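Transmembrane oligosaccharyl transferase (Archaeoglobus fulgidus, PDB 3WAJ) is a large membrane protein of the STT3/AglB oligosaccharyl transferase family, joining a helical GT-C-type transmembrane part to mixed alpha/beta domains that follow it in the chain. Local coordinates at residues 24-28 and 29-33; 161-164 and 165-168. All coordinates share one frame; numbering follows the deposited sequence.

Contact 1 of 2, residues 24-28 and 29-33; sequences SVKLR and ILNPW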
ATOM      1  N   SER A  24     -15.781 -16.565  11.740  1.00 65.35           N
ATOM      2  CA  SER A  24     -14.624 -15.726  11.468  1.00 63.89           C
ATOM      3  C   SER A  24     -13.549 -16.524  10.718  1.00 62.94           C
ATOM      4  O   SER A  24     -12.890 -15.996   9.819  1.00 61.20           O
ATOM      5  CB  SER A  24     -14.077 -15.140  12.772  1.00 63.26           C
ATOM      6  OG  SER A  24     -13.197 -14.064  12.521  1.00 65.99           O
ATOM      7  N   VAL A  25     -13.381 -17.793  11.081  1.00 56.54           N
ATOM      8  CA  VAL A  25     -12.456 -18.654  10.356  1.00 53.60           C
ATOM      9  C   VAL A  25     -12.975 -18.865   8.946  1.00 59.64           C
ATOM     10  O   VAL A  25     -12.211 -18.814   7.982  1.00 66.07           O
ATOM     11  CB  VAL A  25     -12.254 -20.016  11.041  1.00 53.10           C
ATOM     12  CG1 VAL A  25     -11.365 -20.923  10.183  1.00 50.32           C
ATOM     13  CG2 VAL A  25     -11.631 -19.838  12.406  1.00 51.98           C
ATOM     14  N   LYS A  26     -14.276 -19.103   8.836  1.00 60.91           N
ATOM     15  CA  LYS A  26     -14.916 -19.324   7.542  1.00 63.66           C
ATOM     16  C   LYS A  26     -14.670 -18.119   6.647  1.00 57.29           C
ATOM     17  O   LYS A  26     -14.274 -18.260   5.493  1.00 55.21           O
ATOM     18  CB  LYS A  26     -16.426 -19.578   7.717  1.00 61.43           C
ATOM     19  CG  LYS A  26     -17.198 -19.854   6.418  1.00 60.19           C
ATOM     20  CD  LYS A  26     -17.861 -18.586   5.866  1.00 58.29           C
ATOM     21  CE  LYS A  26     -18.785 -18.874   4.687  1.00 52.32           C
ATOM     22  NZ  LYS A  26     -18.123 -19.508   3.532  1.00 52.63           N
ATOM     23  N   LEU A  27     -14.881 -16.936   7.212  1.00 60.58           N
ATOM     24  CA  LEU A  27     -14.682 -15.676   6.499  1.00 58.45           C
ATOM     25  C   LEU A  27     -13.209 -15.386   6.193  1.00 52.82           C
ATOM     26  O   LEU A  27     -12.873 -14.960   5.094  1.00 52.63           O
ATOM     27  CB  LEU A  27     -15.306 -14.513   7.288  1.00 59.24           C
ATOM     28  CG  LEU A  27     -16.596 -13.895   6.740  1.00 58.65           C
ATOM     29  CD1 LEU A  27     -17.458 -14.941   6.077  1.00 56.86           C
ATOM     30  CD2 LEU A  27     -17.371 -13.180   7.839  1.00 60.00           C
ATOM     31  N   ARG A  28     -12.313 -15.631   7.137  1.00 57.82           N
ATOM     32  CA  ARG A  28     -10.931 -15.175   6.943  1.00 56.59           C
ATOM     33  C   ARG A  28      -9.927 -16.193   6.408  1.00 57.94           C
ATOM     34  O   ARG A  28      -8.939 -15.819   5.783  1.00 61.12           O
ATOM     35  CB  ARG A  28     -10.415 -14.498   8.213  1.00 49.87           C
ATOM     36  CG  ARG A  28     -11.087 -13.173   8.464  1.00 50.43           C
ATOM     37  CD  ARG A  28     -11.317 -12.920   9.941  1.00 61.29           C
ATOM     38  NE  ARG A  28     -12.325 -11.880  10.135  1.00 65.78           N
ATOM     39  CZ  ARG A  28     -12.060 -10.700  10.665  1.00 70.45           C
ATOM     40  NH1 ARG A  28     -10.836 -10.445  11.071  1.00 75.08           N
ATOM     41  NH2 ARG A  28     -13.011  -9.790  10.804  1.00 72.67           N
ATOM     42  N   ILE A  29     -10.186 -17.473   6.649  1.00 58.45           N
ATOM     43  CA  ILE A  29      -9.277 -18.531   6.215  1.00 54.92           C
ATOM     44  C   ILE A  29      -9.853 -19.325   5.043  1.00 58.02           C
ATOM     45  O   ILE A  29      -9.141 -19.660   4.096  1.00 62.06           O
ATOM     46  CB  ILE A  29      -8.930 -19.469   7.390  1.00 51.73           C
ATOM     47  CG1 ILE A  29      -8.298 -18.658   8.526  1.00 50.49           C
ATOM     48  CG2 ILE A  29      -8.031 -20.617   6.945  1.00 51.72           C
ATOM     49  CD1 ILE A  29      -7.507 -19.480   9.514  1.00 53.00           C
ATOM     50  N   LEU A  30     -11.153 -19.601   5.102  1.00 59.88           N
ATOM     51  CA  LEU A  30     -11.814 -20.491   4.134  1.00 63.82           C
ATOM     52  C   LEU A  30     -12.269 -19.803   2.849  1.00 60.29           C
ATOM     53  O   LEU A  30     -12.000 -20.283   1.748  1.00 60.50           O
ATOM     54  CB  LEU A  30     -13.009 -21.192   4.785  1.00 62.97           C
ATOM     55  CG  LEU A  30     -12.843 -22.602   5.347  1.00 61.78           C
ATOM     56  CD1 LEU A  30     -11.464 -22.847   5.946  1.00 62.13           C
ATOM     57  CD2 LEU A  30     -13.934 -22.862   6.375  1.00 62.48           C
ATOM     58  N   ASN A  31     -12.980 -18.693   2.990  1.00 59.69           N
ATOM     59  CA  ASN A  31     -13.436 -17.935   1.827  1.00 62.68           C
ATOM     60  C   ASN A  31     -12.364 -17.585   0.771  1.00 60.02           C
ATOM     61  O   ASN A  31     -12.573 -17.852  -0.413  1.00 67.11           O
ATOM     62  CB  ASN A  31     -14.219 -16.692   2.263  1.00 63.69           C
ATOM     63  CG  ASN A  31     -15.699 -16.954   2.373  1.00 72.12           C
ATOM     64  OD1 ASN A  31     -16.129 -17.830   3.125  1.00 75.23           O
ATOM     65  ND2 ASN A  31     -16.493 -16.198   1.620  1.00 77.96           N
ATOM     66  N   PRO A  32     -11.214 -17.007   1.188  1.00 50.26           N
ATOM     67  CA  PRO A  32     -10.260 -16.632   0.138  1.00 49.84           C
ATOM     68  C   PRO A  32      -9.170 -17.682  -0.084  1.00 49.81           C
ATOM     69  O   PRO A  32      -8.198 -17.383  -0.774  1.00 51.29           O
ATOM     70  CB  PRO A  32      -9.630 -15.358   0.707  1.00 47.86           C
ATOM     71  CG  PRO A  32      -9.549 -15.652   2.185  1.00 46.34           C
ATOM     72  CD  PRO A  32     -10.776 -16.506   2.510  1.00 48.22           C
ATOM     73  N   TRP A  33      -9.330 -18.876   0.483  1.00 46.03           N
ATOM     74  CA  TRP A  33      -8.309 -19.923   0.412  1.00 45.28           C
ATOM     75  C   TRP A  33      -7.671 -20.120  -0.981  1.00 52.80           C
ATOM     76  O   TRP A  33      -6.445 -20.244  -1.101  1.00 55.59           O
ATOM     77  CB  TRP A  33      -8.884 -21.253   0.924  1.00 40.78           C
ATOM     78  CG  TRP A  33      -7.883 -22.343   0.927  1.00 40.60           C
ATOM     79  CD1 TRP A  33      -7.519 -23.125  -0.128  1.00 41.75           C
ATOM     80  CD2 TRP A  33      -7.098 -22.781   2.044  1.00 49.46           C
ATOM     81  NE1 TRP A  33      -6.554 -24.023   0.261  1.00 47.72           N
ATOM     82  CE2 TRP A  33      -6.277 -23.836   1.589  1.00 50.27           C
ATOM     83  CE3 TRP A  33      -7.008 -22.379   3.384  1.00 51.67           C
ATOM     84  CZ2 TRP A  33      -5.373 -24.496   2.426  1.00 54.64           C
ATOM     85  CZ3 TRP A  33      -6.117 -23.034   4.216  1.00 54.83           C
ATOM     86  CH2 TRP A  33      -5.307 -24.083   3.735  1.00 56.44           C
TER
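Two bends in the K26 chain, at chi2 (-96°) and chi4 (-59°), swing its ammonium group round to the amide of N31, five residues on. K26 NZ donates to N31 OD1 over 2.6 Å, tilted a little from the carbonyl plane, and K26 CD and CE both pass 3.3 Å from N31 OD1, so the end of the chain wraps round that oxygen. D490 of helix 474-491 forms a long, weak ion pair with K26 and a weak hydrogen bond with N31 ND2. The backbone bonds show why residues 26 and 31 meet. V25 O accepts from I29 N at 2.8 Å and also from L30 N at 3.2 Å, while N31 N reaches K26 O at 2.9 Å, with a C=O...N angle of 171°. On another side of the turn V25 CG1 meets I29 CB at 4.0 Å, an oblique apolar crossing, and I29 also packs on F111 and A114 of helix 102-118. P32 CG approaches R28 O to 3.7 Å, but a proline has no N-H to offer it. The i to i+5 bonds mark a wide pi-type turn near the C-terminal end of helix 19-30, followed by a type I beta turn from L30 to W33.

Contact 2 of 2, residues 161-164 and 165-168; sequences DHHI and WEAF. With ZN (zinc ion), chain B; SO4 (sulfate ion), chain C.
H162 O receives two backbone N-H groups from the first turn of the helix, E166 N at 2.9 Å and, weakly, W165 N at 3.0 Å. The H163 and E166 side chains run side by side in the same direction, and H163 ND1 donates to E166 OE1 over 3.0 Å, bent to 135° at the hydrogen, with the oxygen lying out of the imidazole plane. At the far side of that ring H163 NE2 binds zinc at 2.2 Å, a distance matched by D161 OD2; D47 belongs to the same metal site. The other carboxylate oxygen, D161 OD1, accepts from H162 N at 2.7 Å, which holds the group turned toward the metal. In H162, chi1 (58°) sets CG between the backbone N and the carbonyl carbon, and the ring's NE2 donates to O4 of a sulfate, probably from the crystallisation liquor, at 2.6 Å; Y51 is hydrogen-bonded to ND1. Farther from the metal, I164 CG2 sits 3.8 Å from the centroid of the W165 five-membered ring, over its face, a CH-pi contact, and a water bridges W165 NE1 to D161 O. Through OE1, E166 is a second-shell residue of the zinc site; its OE2 is hydrogen-bonded to Y429. Its bond to ND1, together with the zinc bond at NE2, probably helps to fix the rotation of the H163 imidazole and would probably polarise the ring, making NE2 a stronger donor to zinc.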
ATOM      1  N   ASP A 161      -0.239  -7.888   7.452  1.00 39.62           N
ATOM      2  CA  ASP A 161       0.137  -6.499   7.657  1.00 30.92           C
ATOM      3  C   ASP A 161      -0.219  -6.162   9.112  1.00 31.44           C
ATOM      4  O   ASP A 161      -0.872  -6.963   9.795  1.00 34.83           O
ATOM      5  CB  ASP A 161      -0.607  -5.597   6.655  1.00 33.15           C
ATOM      6  CG  ASP A 161       0.080  -4.265   6.430  1.00 38.40           C
ATOM      7  OD1 ASP A 161       0.934  -3.856   7.252  1.00 38.72           O
ATOM      8  OD2 ASP A 161      -0.244  -3.616   5.419  1.00 51.12           O
ATOM      9  N   HIS A 162       0.212  -4.999   9.593  1.00 28.03           N
ATOM     10  CA  HIS A 162       0.069  -4.689  11.007  1.00 36.36           C
ATOM     11  C   HIS A 162      -1.271  -4.026  11.373  1.00 40.75           C
ATOM     12  O   HIS A 162      -1.522  -3.744  12.548  1.00 43.90           O
ATOM     13  CB  HIS A 162       1.246  -3.825  11.484  1.00 29.39           C
ATOM     14  CG  HIS A 162       1.397  -2.539  10.731  1.00 36.56           C
ATOM     15  ND1 HIS A 162       2.569  -2.185  10.088  1.00 38.56           N
ATOM     16  CD2 HIS A 162       0.531  -1.517  10.520  1.00 37.22           C
ATOM     17  CE1 HIS A 162       2.413  -1.000   9.513  1.00 33.37           C
ATOM     18  NE2 HIS A 162       1.186  -0.577   9.763  1.00 38.23           N
ATOM     19  N   HIS A 163      -2.128  -3.773  10.386  1.00 38.30           N
ATOM     20  CA  HIS A 163      -3.367  -3.024  10.665  1.00 38.66           C
ATOM     21  C   HIS A 163      -4.333  -3.813  11.561  1.00 38.14           C
ATOM     22  O   HIS A 163      -5.035  -3.231  12.390  1.00 36.12           O
ATOM     23  CB  HIS A 163      -4.065  -2.536   9.373  1.00 31.81           C
ATOM     24  CG  HIS A 163      -3.165  -1.801   8.439  1.00 34.82           C
ATOM     25  ND1 HIS A 163      -2.660  -0.539   8.721  1.00 32.01           N
ATOM     26  CD2 HIS A 163      -2.652  -2.130   7.220  1.00 32.21           C
ATOM     27  CE1 HIS A 163      -1.879  -0.144   7.728  1.00 36.23           C
ATOM     28  NE2 HIS A 163      -1.876  -1.092   6.802  1.00 35.86           N
ATOM     29  N   ILE A 164      -4.385  -5.133  11.402  1.00 36.10           N
ATOM     30  CA  ILE A 164      -5.215  -5.919  12.310  1.00 39.86           C
ATOM     31  C   ILE A 164      -4.674  -5.782  13.727  1.00 43.98           C
ATOM     32  O   ILE A 164      -5.442  -5.710  14.680  1.00 47.19           O
ATOM     33  CB  ILE A 164      -5.365  -7.416  11.891  1.00 47.83           C
ATOM     34  CG1 ILE A 164      -6.230  -8.175  12.910  1.00 42.13           C
ATOM     35  CG2 ILE A 164      -4.013  -8.096  11.740  1.00 47.70           C
ATOM     36  CD1 ILE A 164      -7.682  -7.716  12.950  1.00 32.61           C
ATOM     37  N   TRP A 165      -3.353  -5.683  13.860  1.00 41.02           N
ATOM     38  CA  TRP A 165      -2.739  -5.641  15.183  1.00 41.32           C
ATOM     39  C   TRP A 165      -2.826  -4.284  15.855  1.00 40.36           C
ATOM     40  O   TRP A 165      -2.796  -4.192  17.086  1.00 49.81           O
ATOM     41  CB  TRP A 165      -1.299  -6.143  15.120  1.00 44.06           C
ATOM     42  CG  TRP A 165      -1.246  -7.561  14.618  1.00 44.77           C
ATOM     43  CD1 TRP A 165      -0.829  -7.987  13.387  1.00 43.89           C
ATOM     44  CD2 TRP A 165      -1.650  -8.732  15.334  1.00 43.46           C
ATOM     45  NE1 TRP A 165      -0.937  -9.354  13.301  1.00 41.87           N
ATOM     46  CE2 TRP A 165      -1.437  -9.838  14.484  1.00 46.95           C
ATOM     47  CE3 TRP A 165      -2.163  -8.954  16.614  1.00 42.70           C
ATOM     48  CZ2 TRP A 165      -1.727 -11.156  14.874  1.00 50.04           C
ATOM     49  CZ3 TRP A 165      -2.451 -10.256  17.002  1.00 47.45           C
ATOM     50  CH2 TRP A 165      -2.231 -11.342  16.134  1.00 50.50           C
ATOM     51  N   GLU A 166      -2.912  -3.230  15.052  1.00 35.24           N
ATOM     52  CA  GLU A 166      -3.250  -1.925  15.589  1.00 39.88           C
ATOM     53  C   GLU A 166      -4.600  -2.051  16.276  1.00 41.48           C
ATOM     54  O   GLU A 166      -4.756  -1.668  17.427  1.00 41.44           O
ATOM     55  CB  GLU A 166      -3.357  -0.888  14.475  1.00 38.62           C
ATOM     56  CG  GLU A 166      -2.063  -0.482  13.850  1.00 33.05           C
ATOM     57  CD  GLU A 166      -2.285   0.484  12.715  1.00 36.01           C
ATOM     58  OE1 GLU A 166      -1.999   0.114  11.554  1.00 40.77           O
ATOM     59  OE2 GLU A 166      -2.776   1.605  12.977  1.00 33.33           O
ATOM     60  N   ALA A 167      -5.581  -2.601  15.564  1.00 38.98           N
ATOM     61  CA  ALA A 167      -6.916  -2.744  16.140  1.00 43.25           C
ATOM     62  C   ALA A 167      -6.897  -3.644  17.377  1.00 46.96           C
ATOM     63  O   ALA A 167      -7.431  -3.289  18.429  1.00 50.98           O
ATOM     64  CB  ALA A 167      -7.907  -3.255  15.113  1.00 40.09           C
ATOM     65  N   PHE A 168      -6.253  -4.797  17.255  1.00 40.47           N
ATOM     66  CA  PHE A 168      -6.226  -5.777  18.332  1.00 41.92           C
ATOM     67  C   PHE A 168      -5.583  -5.197  19.599  1.00 48.37           C
ATOM     68  O   PHE A 168      -6.150  -5.297  20.679  1.00 55.57           O
ATOM     69  CB  PHE A 168      -5.494  -7.044  17.869  1.00 42.99           C
ATOM     70  CG  PHE A 168      -5.533  -8.182  18.863  1.00 42.17           C
ATOM     71  CD1 PHE A 168      -6.375  -9.261  18.658  1.00 40.59           C
ATOM     72  CD2 PHE A 168      -4.704  -8.184  19.982  1.00 49.00           C
ATOM     73  CE1 PHE A 168      -6.406 -10.314  19.551  1.00 41.67           C
ATOM     74  CE2 PHE A 168      -4.736  -9.227  20.887  1.00 50.40           C
ATOM     75  CZ  PHE A 168      -5.588 -10.298  20.670  1.00 45.75           C
TER
HETATM   76 ZN    ZN B 901      -0.482  -1.438   5.188  1.00 40.25          ZN
HETATM   77  S   SO4 C 902       1.527   2.411   7.693  1.00 53.58           S
HETATM   78  O1  SO4 C 902       2.342   1.407   6.995  1.00 50.57           O
HETATM   79  O2  SO4 C 902       2.353   3.605   7.897  1.00 57.00           O
HETATM   80  O3  SO4 C 902       0.364   2.728   6.863  1.00 60.19           O
HETATM   81  O4  SO4 C 902       1.053   1.936   8.998  1.00 54.10           O
HETATM   82  O   HOH W   1      -0.615  -9.818  10.246  1.00 37.29           O
HETATM   83  O   HOH W   2       1.412  -1.520   6.442  1.00 37.98           O
HETATM   84  O   HOH W   3      -0.489   1.035   4.741  1.00 39.00           O
HETATM   85  O   HOH W   4      -0.839  -1.543   3.051  1.00 71.69           O

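Contact 1 precedes contact 2 in the chain, with well over a hundred residues between, and both belong to the N-terminal STT3 part of the protein; their centres are 18 Å apart and they do not touch. The closest approach is R28 NH1 of contact 1 to I164 CD1 of contact 2, 4.6 Å. One neighbour is shared: F151 of helix 150-153 packs against both R28 and I164. Separately, R28 is joined by a backbone hydrogen bond to L157, shortly before the zinc-binding D161. Contact 2 contains two zinc ligands, whereas R28 NH1 remains 14.9 Å from the zinc ion. Contact 1 thus lies at the end of helix 19-30, beside the segment that leads into the metal site, without reaching the metal.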